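Local coordinates for protein probable WRKY transcription factor 52 (Arabidopsis thaliana, PDB 4C6S) that serves as a plant disease resistance protein and W-box-binding transcription factor, pairing with RPS4 through domains that include the TIR domain described here, at residues 26-30 against 31-35; 133-136 against 137-141; 10-13 against 14-18; 124-127 against 128-132. All coordinates share one frame; numbering follows the deposited sequence.

In the fold
All four contacts are local and lie within the TIR domain, a five-stranded parallel sheet flanked by helices. Interactions 1 and 3 bracket helix 20-30: interaction 3 leaves strand 8-12 through a weakly bonded helix, whereas interaction 1 ends helix 20-30 in a Schellman motif. Interactions 4 and 2 follow helix 128-143 from its N-cap into regular turns. Interactions 1 and 2 touch through Ala27, Leu28 and Lys31 against Val136 and Tyr140. All are partly buried: Leu28, Ile135, Val13 and Leu131 are interior, Arg29, Arg137, Glu14 and Ile130 exposed. Sodium ions bind glutamates in interactions 1 and 2. Interaction 4 brings six residues to the second subunit, interaction 1 two, the others one each.

Interaction 1 of 4, residues 26-30 against 31-35; sequences EALRR and KGINN. With NA (sodium ion), chain H.
A Schellman motif ends helix 20-30, joining Leu28 and Arg29 to Gly32 and Ile33. Its two defining bonds are Ile33 N to Leu28 O at 2.9 Å and, nested inside, Gly32 N to Arg29 O, also 2.9 Å. Lys31 N makes weak bonds to the carbonyls of Ala27 and Leu28. Gly32 has a positive phi of 90°, the left-handed turn on which the motif depends. The chain therefore turns back, and Leu28 meets residues beyond the helix: its CD2 lies 4.1 Å from Ile33 CD1, while its CB lies 3.6 Å from Asn35 ND2. In the β-α-β crossover from strand 8-12 to strand 35-39, this turn makes the second connection, and Leu28 also packs on Ile10 and on Val136 of helix 128-143. The Asn35 amide is held at both ends. ND2 gives an almost straight bond, 172° at the hydrogen and in the carbonyl plane, to Ile33 O at 3.2 Å; OD1 bonds to Ser25 OG. At the flank where Glu26 packs on Ser129 of the second subunit, Arg29 grips Glu26 side-on, NE to OE1 at 3.0 Å and NH2 to OE2 at 2.8 Å. With CG anti to the backbone N (chi1 169°) and a bend at chi2, Glu26 also brings OE1 within 2.4 Å of a sodium ion. Lys31 extends to a cation-pi contact with Tyr140.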
loop_
_atom_site.group_PDB
_atom_site.type_symbol
_atom_site.label_atom_id
_atom_site.label_comp_id
_atom_site.label_asym_id
_atom_site.label_seq_id
_atom_site.Cartn_x
_atom_site.Cartn_y
_atom_site.Cartn_z
ATOM N N GLU A 26 -1.868 -9.426 3.048
ATOM C CA GLU A 26 -2.991 -9.350 3.977
ATOM C C GLU A 26 -4.302 -9.593 3.231
ATOM O O GLU A 26 -5.235 -10.183 3.782
ATOM C CB GLU A 26 -3.001 -8.006 4.714
ATOM C CG GLU A 26 -4.267 -7.715 5.514
ATOM C CD GLU A 26 -4.465 -8.640 6.709
ATOM O OE1 GLU A 26 -3.536 -9.407 7.060
ATOM O OE2 GLU A 26 -5.563 -8.587 7.305
ATOM N N ALA A 27 -4.382 -9.147 1.983
ATOM C CA ALA A 27 -5.610 -9.354 1.215
ATOM C C ALA A 27 -5.808 -10.833 0.881
ATOM O O ALA A 27 -6.928 -11.351 0.924
ATOM C CB ALA A 27 -5.599 -8.493 -0.050
ATOM N N LEU A 28 -4.724 -11.524 0.536
ATOM C CA LEU A 28 -4.819 -12.976 0.329
ATOM C C LEU A 28 -5.275 -13.682 1.601
ATOM O O LEU A 28 -6.141 -14.564 1.559
ATOM C CB LEU A 28 -3.478 -13.551 -0.139
ATOM C CG LEU A 28 -3.070 -13.192 -1.567
ATOM C CD1 LEU A 28 -1.603 -13.546 -1.766
ATOM C CD2 LEU A 28 -3.955 -13.930 -2.569
ATOM N N ARG A 29 -4.710 -13.293 2.742
ATOM C CA ARG A 29 -5.091 -13.916 4.006
ATOM C C ARG A 29 -6.570 -13.688 4.337
ATOM O O ARG A 29 -7.249 -14.585 4.841
ATOM C CB ARG A 29 -4.210 -13.383 5.140
ATOM C CG ARG A 29 -4.229 -14.234 6.377
ATOM C CD ARG A 29 -3.643 -13.476 7.545
ATOM N NE ARG A 29 -4.367 -12.232 7.797
ATOM C CZ ARG A 29 -5.566 -12.162 8.371
ATOM N NH1 ARG A 29 -6.201 -13.264 8.750
ATOM N NH2 ARG A 29 -6.140 -10.983 8.558
ATOM N N ARG A 30 -7.065 -12.483 4.062
ATOM C CA ARG A 30 -8.467 -12.168 4.310
ATOM C C ARG A 30 -9.383 -13.038 3.475
ATOM O O ARG A 30 -10.526 -13.285 3.848
ATOM C CB ARG A 30 -8.769 -10.698 4.001
ATOM C CG ARG A 30 -8.290 -9.707 5.045
ATOM C CD ARG A 30 -9.001 -8.367 4.863
ATOM N NE ARG A 30 -8.950 -7.909 3.475
ATOM C CZ ARG A 30 -8.010 -7.102 2.991
ATOM N NH1 ARG A 30 -7.045 -6.661 3.787
ATOM N NH2 ARG A 30 -8.034 -6.733 1.716
ATOM N N LYS A 31 -8.866 -13.499 2.345
ATOM C CA LYS A 31 -9.643 -14.287 1.404
ATOM C C LYS A 31 -9.557 -15.753 1.789
ATOM O O LYS A 31 -10.208 -16.606 1.180
ATOM C CB LYS A 31 -9.077 -14.086 -0.007
ATOM C CG LYS A 31 -9.994 -14.548 -1.122
ATOM C CD LYS A 31 -11.211 -13.640 -1.223
ATOM C CE LYS A 31 -12.084 -14.016 -2.406
ATOM N NZ LYS A 31 -13.145 -12.991 -2.668
ATOM N N GLY A 32 -8.754 -16.050 2.806
ATOM C CA GLY A 32 -8.620 -17.413 3.282
ATOM C C GLY A 32 -7.506 -18.144 2.564
ATOM O O GLY A 32 -7.449 -19.378 2.574
ATOM N N ILE A 33 -6.603 -17.384 1.963
ATOM C CA ILE A 33 -5.524 -17.971 1.190
ATOM C C ILE A 33 -4.196 -17.814 1.921
ATOM O O ILE A 33 -3.653 -16.714 2.014
ATOM C CB ILE A 33 -5.443 -17.341 -0.212
ATOM C CG1 ILE A 33 -6.728 -17.619 -1.000
ATOM C CG2 ILE A 33 -4.248 -17.864 -0.971
ATOM C CD1 ILE A 33 -6.815 -16.817 -2.295
ATOM N N ASN A 34 -3.680 -18.924 2.441
ATOM C CA ASN A 34 -2.412 -18.906 3.156
ATOM C C ASN A 34 -1.305 -18.440 2.227
ATOM O O ASN A 34 -1.307 -18.771 1.033
ATOM C CB ASN A 34 -2.081 -20.293 3.675
ATOM C CG ASN A 34 -3.141 -20.823 4.604
ATOM O OD1 ASN A 34 -3.736 -20.069 5.373
ATOM N ND2 ASN A 34 -3.388 -22.126 4.540
ATOM N N ASN A 35 -0.366 -17.663 2.755
ATOM C CA ASN A 35 0.699 -17.148 1.894
ATOM C C ASN A 35 1.951 -16.805 2.679
ATOM O O ASN A 35 1.898 -16.597 3.901
ATOM C CB ASN A 35 0.213 -15.955 1.047
ATOM C CG ASN A 35 -0.044 -14.701 1.876
ATOM O OD1 ASN A 35 0.829 -13.832 2.009
ATOM N ND2 ASN A 35 -1.243 -14.602 2.442
HETATM NA NA NA H . -1.312 -10.273 6.776
#

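Interaction 2 of 4, residues 133-136 against 137-141; sequences EEIV and RDVYE. With NA (sodium ion), chain G.
Regular i+4 to i bonding joins residues 137-140 to 133-136, from Arg137 N to Glu133 O at 2.9 Å through to Tyr140 N to Val136 O at 2.8 Å; Val139 N to Ile135 O is the straightest, 172° at the hydrogen. Glu134 and Arg137 lie side by side and point the same way, their carboxylate and guanidinium planes 48° apart. What touches is Glu134 CG and Arg137 NH2, 3.5 Å apart; the charged atoms OE2 of Glu134 and NH2 of Arg137 stay 4.5 Å apart, beyond a salt bridge. A water at the guanidinium edge instead links Arg137 NE, at 2.9 Å, to Glu134 O, which already accepts Asp138 N. This is the surface side of helix 128-143 of the TIR fold. With its chain extended beyond CG (chi2 174°), Glu134 places OE1 2.6 Å from a sodium ion that His120 ND1 also binds. Asp138, one turn on, is second-shell to that site: OD2 bonds to His120 NE2, while OD1 forms a salt bridge with Arg118. Toward the interior, Ile135 CG2 approaches Val139 CG2 at 4.4 Å, Ile135 packs on Phe20 and Leu24, and Val136 packs on Ala27.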
loop_
_atom_site.group_PDB
_atom_site.type_symbol
_atom_site.label_atom_id
_atom_site.label_comp_id
_atom_site.label_asym_id
_atom_site.label_seq_id
_atom_site.Cartn_x
_atom_site.Cartn_y
_atom_site.Cartn_z
ATOM N N GLU A 133 -6.731 -6.124 -5.266
ATOM C CA GLU A 133 -7.975 -6.884 -5.407
ATOM C C GLU A 133 -7.982 -7.670 -6.710
ATOM O O GLU A 133 -8.502 -8.781 -6.759
ATOM C CB GLU A 133 -9.199 -5.969 -5.363
ATOM C CG GLU A 133 -9.484 -5.375 -3.992
ATOM C CD GLU A 133 -10.771 -4.560 -3.962
ATOM O OE1 GLU A 133 -11.115 -3.937 -4.992
ATOM O OE2 GLU A 133 -11.437 -4.545 -2.903
ATOM N N GLU A 134 -7.406 -7.094 -7.764
ATOM C CA GLU A 134 -7.352 -7.781 -9.055
ATOM C C GLU A 134 -6.479 -9.018 -8.973
ATOM O O GLU A 134 -6.821 -10.065 -9.522
ATOM C CB GLU A 134 -6.852 -6.828 -10.146
ATOM C CG GLU A 134 -7.891 -5.784 -10.470
ATOM C CD GLU A 134 -7.409 -4.728 -11.436
ATOM O OE1 GLU A 134 -6.176 -4.590 -11.609
ATOM O OE2 GLU A 134 -8.273 -4.035 -12.013
ATOM N N ILE A 135 -5.340 -8.895 -8.302
ATOM C CA ILE A 135 -4.437 -10.032 -8.171
ATOM C C ILE A 135 -5.112 -11.120 -7.337
ATOM O O ILE A 135 -5.081 -12.300 -7.704
ATOM C CB ILE A 135 -3.121 -9.614 -7.506
ATOM C CG1 ILE A 135 -2.400 -8.618 -8.413
ATOM C CG2 ILE A 135 -2.255 -10.847 -7.234
ATOM C CD1 ILE A 135 -1.358 -7.751 -7.662
ATOM N N VAL A 136 -5.724 -10.722 -6.225
ATOM C CA VAL A 136 -6.443 -11.665 -5.363
ATOM C C VAL A 136 -7.573 -12.386 -6.108
ATOM O O VAL A 136 -7.726 -13.597 -5.974
ATOM C CB VAL A 136 -6.985 -10.981 -4.086
ATOM C CG1 VAL A 136 -7.922 -11.916 -3.313
ATOM C CG2 VAL A 136 -5.817 -10.547 -3.200
ATOM N N ARG A 137 -8.352 -11.662 -6.903
ATOM C CA ARG A 137 -9.476 -12.290 -7.599
ATOM C C ARG A 137 -8.966 -13.344 -8.577
ATOM O O ARG A 137 -9.534 -14.430 -8.697
ATOM C CB ARG A 137 -10.311 -11.247 -8.337
ATOM C CG ARG A 137 -11.366 -11.820 -9.257
ATOM C CD ARG A 137 -12.242 -10.703 -9.804
ATOM N NE ARG A 137 -11.415 -9.721 -10.488
ATOM C CZ ARG A 137 -11.607 -8.405 -10.447
ATOM N NH1 ARG A 137 -12.627 -7.888 -9.760
ATOM N NH2 ARG A 137 -10.777 -7.606 -11.103
ATOM N N ASP A 138 -7.880 -13.019 -9.264
ATOM C CA ASP A 138 -7.268 -13.930 -10.225
ATOM C C ASP A 138 -6.773 -15.190 -9.519
ATOM O O ASP A 138 -7.108 -16.307 -9.935
ATOM C CB ASP A 138 -6.110 -13.195 -10.930
ATOM C CG ASP A 138 -5.388 -14.052 -11.966
ATOM O OD1 ASP A 138 -5.863 -15.155 -12.311
ATOM O OD2 ASP A 138 -4.328 -13.602 -12.458
ATOM N N VAL A 139 -5.987 -15.022 -8.457
ATOM C CA VAL A 139 -5.447 -16.180 -7.732
ATOM C C VAL A 139 -6.574 -17.014 -7.132
ATOM O O VAL A 139 -6.587 -18.245 -7.244
ATOM C CB VAL A 139 -4.445 -15.742 -6.642
ATOM C CG1 VAL A 139 -4.060 -16.931 -5.743
ATOM C CG2 VAL A 139 -3.205 -15.127 -7.305
ATOM N N TYR A 140 -7.536 -16.331 -6.528
ATOM C CA TYR A 140 -8.659 -17.015 -5.881
ATOM C C TYR A 140 -9.488 -17.847 -6.839
ATOM O O TYR A 140 -9.710 -19.029 -6.607
ATOM C CB TYR A 140 -9.565 -15.981 -5.208
ATOM C CG TYR A 140 -10.825 -16.563 -4.605
ATOM C CD1 TYR A 140 -10.761 -17.421 -3.520
ATOM C CD2 TYR A 140 -12.075 -16.238 -5.114
ATOM C CE1 TYR A 140 -11.914 -17.948 -2.960
ATOM C CE2 TYR A 140 -13.233 -16.756 -4.559
ATOM C CZ TYR A 140 -13.140 -17.614 -3.481
ATOM O OH TYR A 140 -14.276 -18.137 -2.914
ATOM N N GLU A 141 -9.956 -17.223 -7.917
ATOM C CA GLU A 141 -10.880 -17.896 -8.813
ATOM C C GLU A 141 -10.173 -18.961 -9.636
ATOM O O GLU A 141 -10.776 -19.945 -10.034
ATOM C CB GLU A 141 -11.607 -16.882 -9.696
ATOM C CG GLU A 141 -12.547 -15.998 -8.886
ATOM C CD GLU A 141 -13.531 -15.229 -9.732
ATOM O OE1 GLU A 141 -13.793 -15.639 -10.882
ATOM O OE2 GLU A 141 -14.053 -14.208 -9.237
HETATM NA NA NA G . -4.898 -6.474 -12.815
HETATM O O HOH W 1 -8.737 -9.909 -11.548
#

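Interaction 3 of 4, residues 10-13 against 14-18; sequences ISCV and EEVRY
Val13 and Val16 meet where strand 8-12 of the parallel TIR sheet gives way to the short helix 14-17, the start of the β-α-β crossover to strand 35-39. Val13 O receives two weak bonds, from Val16 N at 3.3 Å and from Arg17 N at 3.5 Å, consistent with a first turn that is only loosely wound. Side chains add to these weak bonds. Val16 CG2, placed between the backbone N and the carbonyl carbon, comes 3.9 Å from Cys12 CB and also passes over Val13 O. Cys12 SG reaches the backbone of the turn itself, 3.9 Å from Arg17 CA, and touches Arg17 CD. Glu15 curls back through a bend at chi2 (87°) and crosses Val13, with OE1 3.5 Å from Val13 CB and OE2 3.7 Å from Val13 CG2; the carboxylate oxygens touch aliphatic carbons, a van der Waals contact. Arg17 CG stands 3.8 Å above the centre of the Tyr18 ring, and the chain bends only beyond it. In the next shell, Asp41 OD2 accepts Glu14 N at the start of the helix and lies close to Glu15 OE1, a like charge whose proximity may raise the proton affinity of either carboxylate. Cys12 packs between Val37 of strand 35-39 and Val63 of strand 59-65, Val13 reaches Pro65, and Val21 of helix 20-30 covers both Cys12 and Val16.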
loop_
_atom_site.group_PDB
_atom_site.type_symbol
_atom_site.label_atom_id
_atom_site.label_comp_id
_atom_site.label_asym_id
_atom_site.label_seq_id
_atom_site.Cartn_x
_atom_site.Cartn_y
_atom_site.Cartn_z
ATOM N N ILE A 10 4.642 -15.178 -2.429
ATOM C CA ILE A 10 4.882 -13.900 -3.100
ATOM C C ILE A 10 6.359 -13.575 -3.024
ATOM O O ILE A 10 6.910 -13.502 -1.921
ATOM C CB ILE A 10 4.147 -12.764 -2.394
ATOM C CG1 ILE A 10 2.648 -13.043 -2.322
ATOM C CG2 ILE A 10 4.438 -11.426 -3.121
ATOM C CD1 ILE A 10 1.931 -12.184 -1.278
ATOM N N SER A 11 7.007 -13.379 -4.172
ATOM C CA SER A 11 8.411 -12.962 -4.177
ATOM C C SER A 11 8.486 -11.498 -4.591
ATOM O O SER A 11 7.696 -11.054 -5.424
ATOM C CB SER A 11 9.232 -13.824 -5.131
ATOM O OG SER A 11 8.576 -13.949 -6.380
ATOM N N CYS A 12 9.418 -10.751 -3.999
ATOM C CA CYS A 12 9.535 -9.312 -4.273
ATOM C C CYS A 12 10.901 -8.791 -3.893
ATOM O O CYS A 12 11.696 -9.500 -3.269
ATOM C CB CYS A 12 8.459 -8.518 -3.504
ATOM S SG CYS A 12 8.649 -8.574 -1.687
ATOM N N VAL A 13 11.178 -7.543 -4.271
ATOM C CA VAL A 13 12.400 -6.883 -3.821
ATOM C C VAL A 13 12.124 -6.178 -2.491
ATOM O O VAL A 13 10.972 -5.968 -2.127
ATOM C CB VAL A 13 12.936 -5.897 -4.869
ATOM C CG1 VAL A 13 13.248 -6.627 -6.169
ATOM C CG2 VAL A 13 11.924 -4.795 -5.116
ATOM N N GLU A 14 13.177 -5.817 -1.763
ATOM C CA GLU A 14 12.992 -5.316 -0.401
ATOM C C GLU A 14 12.226 -4.002 -0.360
ATOM O O GLU A 14 11.473 -3.752 0.583
ATOM C CB GLU A 14 14.334 -5.201 0.331
ATOM C CG GLU A 14 15.268 -4.161 -0.243
ATOM C CD GLU A 14 16.689 -4.313 0.267
ATOM O OE1 GLU A 14 16.887 -5.027 1.275
ATOM O OE2 GLU A 14 17.605 -3.723 -0.348
ATOM N N GLU A 15 12.380 -3.190 -1.407
ATOM C CA GLU A 15 11.732 -1.874 -1.479
ATOM C C GLU A 15 10.206 -1.893 -1.347
ATOM O O GLU A 15 9.613 -0.916 -0.889
ATOM C CB GLU A 15 12.126 -1.139 -2.772
ATOM C CG GLU A 15 13.628 -1.006 -3.016
ATOM C CD GLU A 15 14.241 -2.208 -3.738
ATOM O OE1 GLU A 15 14.475 -3.245 -3.085
ATOM O OE2 GLU A 15 14.503 -2.112 -4.961
ATOM N N VAL A 16 9.559 -2.983 -1.753
ATOM C CA VAL A 16 8.105 -3.050 -1.639
ATOM C C VAL A 16 7.618 -4.093 -0.645
ATOM O O VAL A 16 6.410 -4.273 -0.473
ATOM C CB VAL A 16 7.459 -3.303 -3.007
ATOM C CG1 VAL A 16 7.779 -2.155 -3.954
ATOM C CG2 VAL A 16 7.959 -4.632 -3.583
ATOM N N ARG A 17 8.549 -4.764 0.030
ATOM C CA ARG A 17 8.200 -5.786 1.014
ATOM C C ARG A 17 7.223 -5.289 2.096
ATOM O O ARG A 17 6.270 -5.989 2.459
ATOM C CB ARG A 17 9.481 -6.308 1.665
ATOM C CG ARG A 17 9.256 -7.215 2.850
ATOM C CD ARG A 17 8.586 -8.504 2.439
ATOM N NE ARG A 17 8.213 -9.331 3.589
ATOM C CZ ARG A 17 7.010 -9.314 4.165
ATOM N NH1 ARG A 17 6.047 -8.518 3.695
ATOM N NH2 ARG A 17 6.765 -10.099 5.204
ATOM N N TYR A 18 7.445 -4.082 2.600
ATOM C CA TYR A 18 6.663 -3.614 3.751
ATOM C C TYR A 18 5.584 -2.617 3.342
ATOM O O TYR A 18 4.862 -2.087 4.198
ATOM C CB TYR A 18 7.583 -3.001 4.800
ATOM C CG TYR A 18 8.501 -4.012 5.436
ATOM C CD1 TYR A 18 8.000 -4.965 6.304
ATOM C CD2 TYR A 18 9.858 -4.041 5.130
ATOM C CE1 TYR A 18 8.827 -5.909 6.885
ATOM C CE2 TYR A 18 10.700 -4.982 5.712
ATOM C CZ TYR A 18 10.173 -5.912 6.585
ATOM O OH TYR A 18 10.990 -6.854 7.170
#

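Interaction 4 of 4, residues 124-127 against 128-132; sequences KECS and DSILV. With SO4 (sulfate ion), chain E.
Ser127, the N-cap of helix 128-143, meets Ser129 and Ile130 in the first turn. Its CB lies 3.2 Å from Asp128 N and 3.8 Å from Ser129 OG. Chi1 of 88° turns the hydroxyl over the start of the helix, where OG forms a 2.8 Å hydrogen bond with Ser129 OG. The same OG is pressed against Ile130 CG1 at 3.1 Å, a tight approach for an oxygen and a methylene carbon. Meanwhile the Ser127 carbonyl begins the helical bonding: Leu131 N reaches Ser127 O at 3.1 Å in the carbonyl plane, with 162° at the hydrogen, and Ile130 N adds a weak bond to that oxygen. Cys126 SG rests 4.2 Å from Ile130 CB, extending the contact back into the loop. Farther back, Lys124 N gives a 2.8 Å bond to O3 of a sulfate ion, probably from the crystallisation liquor, which Arg123 also holds. Asp128 OD2 bonds Tyr98 OH, and OD1 a glycerol, probably of the same origin. The N-terminal turn lies at the subunit interface, where Ser129 N bonds Ser22 OG of the second subunit and Ser129 packs on His23 of that subunit; within the chain, Asp128, Leu131 and Val132 lean on Phe20 of helix 20-30.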
loop_
_atom_site.group_PDB
_atom_site.type_symbol
_atom_site.label_atom_id
_atom_site.label_comp_id
_atom_site.label_asym_id
_atom_site.label_seq_id
_atom_site.Cartn_x
_atom_site.Cartn_y
_atom_site.Cartn_z
ATOM N N LYS A 124 -1.748 4.059 -14.613
ATOM C CA LYS A 124 -1.858 5.484 -14.322
ATOM C C LYS A 124 -3.138 5.817 -13.565
ATOM O O LYS A 124 -4.242 5.498 -14.016
ATOM C CB LYS A 124 -1.812 6.271 -15.637
ATOM C CG LYS A 124 -1.680 7.778 -15.488
ATOM C CD LYS A 124 -2.144 8.490 -16.761
ATOM C CE LYS A 124 -1.774 7.703 -18.021
ATOM N NZ LYS A 124 -2.641 8.078 -19.178
ATOM N N GLU A 125 -2.974 6.455 -12.408
ATOM C CA GLU A 125 -4.088 6.845 -11.548
ATOM C C GLU A 125 -5.122 5.736 -11.334
ATOM O O GLU A 125 -6.319 6.006 -11.245
ATOM C CB GLU A 125 -4.734 8.133 -12.065
ATOM C CG GLU A 125 -3.764 9.308 -12.063
ATOM C CD GLU A 125 -4.261 10.482 -12.880
ATOM O OE1 GLU A 125 -5.391 10.947 -12.627
ATOM O OE2 GLU A 125 -3.519 10.934 -13.779
ATOM N N CYS A 126 -4.639 4.492 -11.280
ATOM C CA CYS A 126 -5.421 3.354 -10.804
ATOM C C CYS A 126 -4.850 2.968 -9.455
ATOM O O CYS A 126 -3.632 2.781 -9.324
ATOM C CB CYS A 126 -5.305 2.160 -11.748
ATOM S SG CYS A 126 -6.032 0.607 -11.114
ATOM N N SER A 127 -5.722 2.852 -8.459
ATOM C CA SER A 127 -5.269 2.657 -7.086
ATOM C C SER A 127 -4.615 1.289 -6.874
ATOM O O SER A 127 -5.001 0.264 -7.490
ATOM C CB SER A 127 -6.412 2.881 -6.109
ATOM O OG SER A 127 -7.134 1.698 -5.892
ATOM N N ASP A 128 -3.603 1.266 -6.014
ATOM C CA ASP A 128 -2.951 0.002 -5.673
ATOM C C ASP A 128 -3.916 -0.935 -4.962
ATOM O O ASP A 128 -3.750 -2.146 -5.011
ATOM C CB ASP A 128 -1.716 0.232 -4.785
ATOM C CG ASP A 128 -0.539 0.810 -5.542
ATOM O OD1 ASP A 128 -0.614 0.872 -6.781
ATOM O OD2 ASP A 128 0.463 1.201 -4.897
ATOM N N SER A 129 -4.919 -0.386 -4.283
ATOM C CA SER A 129 -5.869 -1.237 -3.586
ATOM C C SER A 129 -6.666 -2.022 -4.618
ATOM O O SER A 129 -6.981 -3.192 -4.408
ATOM C CB SER A 129 -6.800 -0.444 -2.664
ATOM O OG SER A 129 -7.534 0.525 -3.388
ATOM N N ILE A 130 -6.972 -1.383 -5.743
ATOM C CA ILE A 130 -7.664 -2.077 -6.831
ATOM C C ILE A 130 -6.747 -3.149 -7.430
ATOM O O ILE A 130 -7.179 -4.284 -7.656
ATOM C CB ILE A 130 -8.141 -1.098 -7.920
ATOM C CG1 ILE A 130 -9.188 -0.147 -7.352
ATOM C CG2 ILE A 130 -8.754 -1.871 -9.092
ATOM C CD1 ILE A 130 -10.498 -0.831 -7.026
ATOM N N LEU A 131 -5.481 -2.806 -7.654
ATOM C CA LEU A 131 -4.506 -3.762 -8.195
ATOM C C LEU A 131 -4.407 -4.988 -7.297
ATOM O O LEU A 131 -4.435 -6.126 -7.789
ATOM C CB LEU A 131 -3.129 -3.116 -8.351
ATOM C CG LEU A 131 -2.002 -4.040 -8.822
ATOM C CD1 LEU A 131 -2.354 -4.687 -10.186
ATOM C CD2 LEU A 131 -0.691 -3.228 -8.923
ATOM N N VAL A 132 -4.314 -4.768 -5.990
ATOM C CA VAL A 132 -4.314 -5.898 -5.057
ATOM C C VAL A 132 -5.564 -6.758 -5.229
ATOM O O VAL A 132 -5.467 -7.989 -5.311
ATOM C CB VAL A 132 -4.192 -5.443 -3.594
ATOM C CG1 VAL A 132 -4.522 -6.596 -2.623
ATOM C CG2 VAL A 132 -2.783 -4.937 -3.333
HETATM S S SO4 E . -1.523 3.332 -18.296
HETATM O O1 SO4 E . -2.942 3.323 -17.952
HETATM O O2 SO4 E . -1.243 2.175 -19.147
HETATM O O3 SO4 E . -0.698 3.284 -17.091
HETATM O O4 SO4 E . -1.212 4.571 -19.010
#